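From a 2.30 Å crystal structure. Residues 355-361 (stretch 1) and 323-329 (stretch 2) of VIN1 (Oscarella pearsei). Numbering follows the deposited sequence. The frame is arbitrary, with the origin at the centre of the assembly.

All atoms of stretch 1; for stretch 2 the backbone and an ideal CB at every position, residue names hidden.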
# COMPACT_ATOMS: atom_id res chain seq x y z
N VAL A 355 1.94 11.19 -29.36
CA VAL A 355 3.36 10.85 -29.29
C VAL A 355 4.10 11.82 -28.38
O VAL A 355 4.91 11.41 -27.54
CB VAL A 355 3.97 10.81 -30.71
CG1 VAL A 355 5.43 10.42 -30.65
CG2 VAL A 355 3.19 9.84 -31.59
N LYS A 356 3.83 13.12 -28.53
CA LYS A 356 4.48 14.11 -27.67
C LYS A 356 4.10 13.93 -26.21
O LYS A 356 4.89 14.25 -25.32
CB LYS A 356 4.13 15.52 -28.14
CG LYS A 356 4.72 15.87 -29.50
CD LYS A 356 6.21 15.59 -29.52
CE LYS A 356 6.80 15.79 -30.91
NZ LYS A 356 8.22 15.38 -30.95
N LEU A 357 2.89 13.44 -25.94
CA LEU A 357 2.49 13.19 -24.56
C LEU A 357 3.24 12.00 -23.98
O LEU A 357 3.64 12.01 -22.81
CB LEU A 357 0.98 12.98 -24.48
CG LEU A 357 0.32 13.22 -23.13
CD1 LEU A 357 0.84 14.51 -22.51
CD2 LEU A 357 -1.19 13.28 -23.29
N GLN A 358 3.46 10.96 -24.80
CA GLN A 358 4.32 9.86 -24.37
C GLN A 358 5.74 10.34 -24.09
O GLN A 358 6.35 9.93 -23.09
CB GLN A 358 4.34 8.76 -25.42
CG GLN A 358 3.33 7.65 -25.19
CD GLN A 358 3.66 6.40 -25.97
OE1 GLN A 358 4.33 6.46 -27.00
NE2 GLN A 358 3.19 5.26 -25.48
N GLU A 359 6.28 11.21 -24.95
CA GLU A 359 7.63 11.71 -24.73
C GLU A 359 7.71 12.58 -23.48
O GLU A 359 8.72 12.56 -22.77
CB GLU A 359 8.11 12.48 -25.96
CG GLU A 359 8.34 11.59 -27.18
CD GLU A 359 8.68 12.38 -28.43
OE1 GLU A 359 8.89 13.61 -28.34
OE2 GLU A 359 8.74 11.76 -29.52
N LEU A 360 6.65 13.35 -23.20
CA LEU A 360 6.61 14.12 -21.97
C LEU A 360 6.61 13.21 -20.75
O LEU A 360 7.32 13.46 -19.77
CB LEU A 360 5.40 15.05 -21.96
CG LEU A 360 5.16 15.83 -20.66
CD1 LEU A 360 6.38 16.67 -20.30
CD2 LEU A 360 3.92 16.70 -20.77
N GLU A 361 5.80 12.14 -20.80
CA GLU A 361 5.82 11.16 -19.71
C GLU A 361 7.22 10.58 -19.52
O GLU A 361 7.70 10.46 -18.38
CB GLU A 361 4.81 10.05 -20.01
CG GLU A 361 4.77 8.94 -18.98
CD GLU A 361 3.76 7.86 -19.33
OE1 GLU A 361 3.06 8.00 -20.36
OE2 GLU A 361 3.66 6.86 -18.58
N UNK A 323 5.26 23.62 -23.53
CA UNK A 323 4.82 24.69 -24.42
C UNK A 323 4.60 24.18 -25.85
O UNK A 323 3.71 24.69 -26.55
CB UNK A 323 5.84 25.83 -24.42
N UNK A 324 5.38 23.20 -26.29
CA UNK A 324 5.13 22.58 -27.58
C UNK A 324 3.75 21.93 -27.61
O UNK A 324 2.99 22.09 -28.57
CB UNK A 324 6.21 21.55 -27.89
N UNK A 325 3.42 21.19 -26.55
CA UNK A 325 2.11 20.54 -26.48
C UNK A 325 0.99 21.57 -26.44
O UNK A 325 -0.06 21.38 -27.06
CB UNK A 325 2.03 19.63 -25.25
N UNK A 326 1.19 22.67 -25.71
CA UNK A 326 0.19 23.73 -25.70
C UNK A 326 -0.01 24.32 -27.09
O UNK A 326 -1.15 24.59 -27.50
CB UNK A 326 0.59 24.83 -24.72
N UNK A 327 1.08 24.51 -27.84
CA UNK A 327 0.96 25.01 -29.20
C UNK A 327 0.18 24.04 -30.08
O UNK A 327 -0.71 24.46 -30.84
CB UNK A 327 2.35 25.26 -29.80
N UNK A 328 0.48 22.75 -29.98
CA UNK A 328 -0.28 21.75 -30.73
C UNK A 328 -1.75 21.80 -30.36
O UNK A 328 -2.63 21.64 -31.21
CB UNK A 328 0.28 20.35 -30.48
N UNK A 329 -2.05 22.04 -29.08
CA UNK A 329 -3.44 22.14 -28.65
C UNK A 329 -4.13 23.34 -29.28
O UNK A 329 -5.28 23.24 -29.74
CB UNK A 329 -3.52 22.23 -27.12

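Both stretches are helical, and their axes run nearly antiparallel at 161°, 10.5 Å apart at closest approach. That spacing leaves room between the backbones for side chains of moderate length, and it is the turn of the helix that decides which positions of stretch 2 can use it.

Position 323 has nothing of stretch 1 within 5.5 Å of its ideal CB, so stretch 1 sets no demand there and almost any helix-compatible residue would do. It is Asp 323, whose side chain stays well out of reach of stretch 1.

At position 324 the CA-to-CB bond points toward stretch 1, but the ideal CB is too far away for a short side chain to make contact. What lies ahead is the side chain of Lys 356, with its ammonium already paired to Glu 359 (NZ to OE1, 3.2 Å). A long acidic or amide side chain would suit the charge, and a long apolar one could lie on the methylenes. The residue is Glu 324, extended with chi1 and chi2 both t. Its OE1 comes 3.9 Å from Lys 356 CD and 4.4 Å from Lys 356 NZ, a favourable proximity of charges that is too long for a salt bridge.

Position 325 is the centre of the contact. The CA of position 325 is 7.0 Å from Lys 356 CA, and its ideal CB, pointing toward stretch 1, is 5.4 Å from Lys 356 CB. Around it stretch 1 offers the methyls of Leu 357 and Leu 360 and the aliphatic base of Lys 356, with no polar side-chain group close by. A medium-sized apolar residue, branched like leucine or isoleucine or unbranched like methionine, would suit the space. Leu 325 does so: its CD1 packs 3.8 Å from Leu 360 CD2 and 3.9 Å from Leu 357 CD1, while its CD2 lies 3.9 Å from Lys 356 CB.

Positions 326 and 327 are out of reach of stretch 1, which leaves their identity open. They are Asp 326 and Gln 327.

Position 328, one turn after 325, again points toward stretch 1, though from a greater distance. Only a side chain of some length could touch the Lys 356 methylenes, so isoleucine, leucine, methionine or a long polar residue are all plausible. Ile 328, with chi1 m and chi2 t, places CD1 4.1 Å from Lys 356 CG, a modest apolar contact.

The ideal CB of position 329 has nothing of stretch 1 within 5.5 Å, so stretch 1 does not choose between polar and apolar side chains here; the residue is Leu 329, which makes no contact with it.

Stretch 2 323-329: DELDQIL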
# COMPACT_ATOMS: atom_id res chain seq x y z
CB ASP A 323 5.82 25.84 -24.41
CG ASP A 323 5.64 26.75 -23.22
OD1 ASP A 323 4.49 26.89 -22.74
OD2 ASP A 323 6.64 27.34 -22.75
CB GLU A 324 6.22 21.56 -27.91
CG GLU A 324 6.05 20.89 -29.26
CD GLU A 324 7.14 19.88 -29.56
OE1 GLU A 324 7.52 19.11 -28.64
OE2 GLU A 324 7.64 19.86 -30.70
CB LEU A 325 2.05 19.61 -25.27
CG LEU A 325 2.42 18.15 -25.57
CD1 LEU A 325 2.79 17.42 -24.29
CD2 LEU A 325 1.26 17.46 -26.27
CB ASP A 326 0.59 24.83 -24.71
CG ASP A 326 -0.19 24.76 -23.41
OD1 ASP A 326 -1.39 24.39 -23.46
OD2 ASP A 326 0.38 25.07 -22.35
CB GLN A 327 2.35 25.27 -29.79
CG GLN A 327 2.33 25.93 -31.16
CD GLN A 327 1.78 27.34 -31.13
OE1 GLN A 327 1.79 28.00 -30.08
NE2 GLN A 327 1.30 27.81 -32.27
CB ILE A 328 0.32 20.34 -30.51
CG1 ILE A 328 1.73 20.26 -31.10
CG2 ILE A 328 -0.57 19.28 -31.13
CD1 ILE A 328 2.32 18.87 -31.06
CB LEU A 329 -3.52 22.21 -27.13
CG LEU A 329 -3.87 20.89 -26.42
CD1 LEU A 329 -2.92 19.78 -26.85
CD2 LEU A 329 -3.84 21.07 -24.91
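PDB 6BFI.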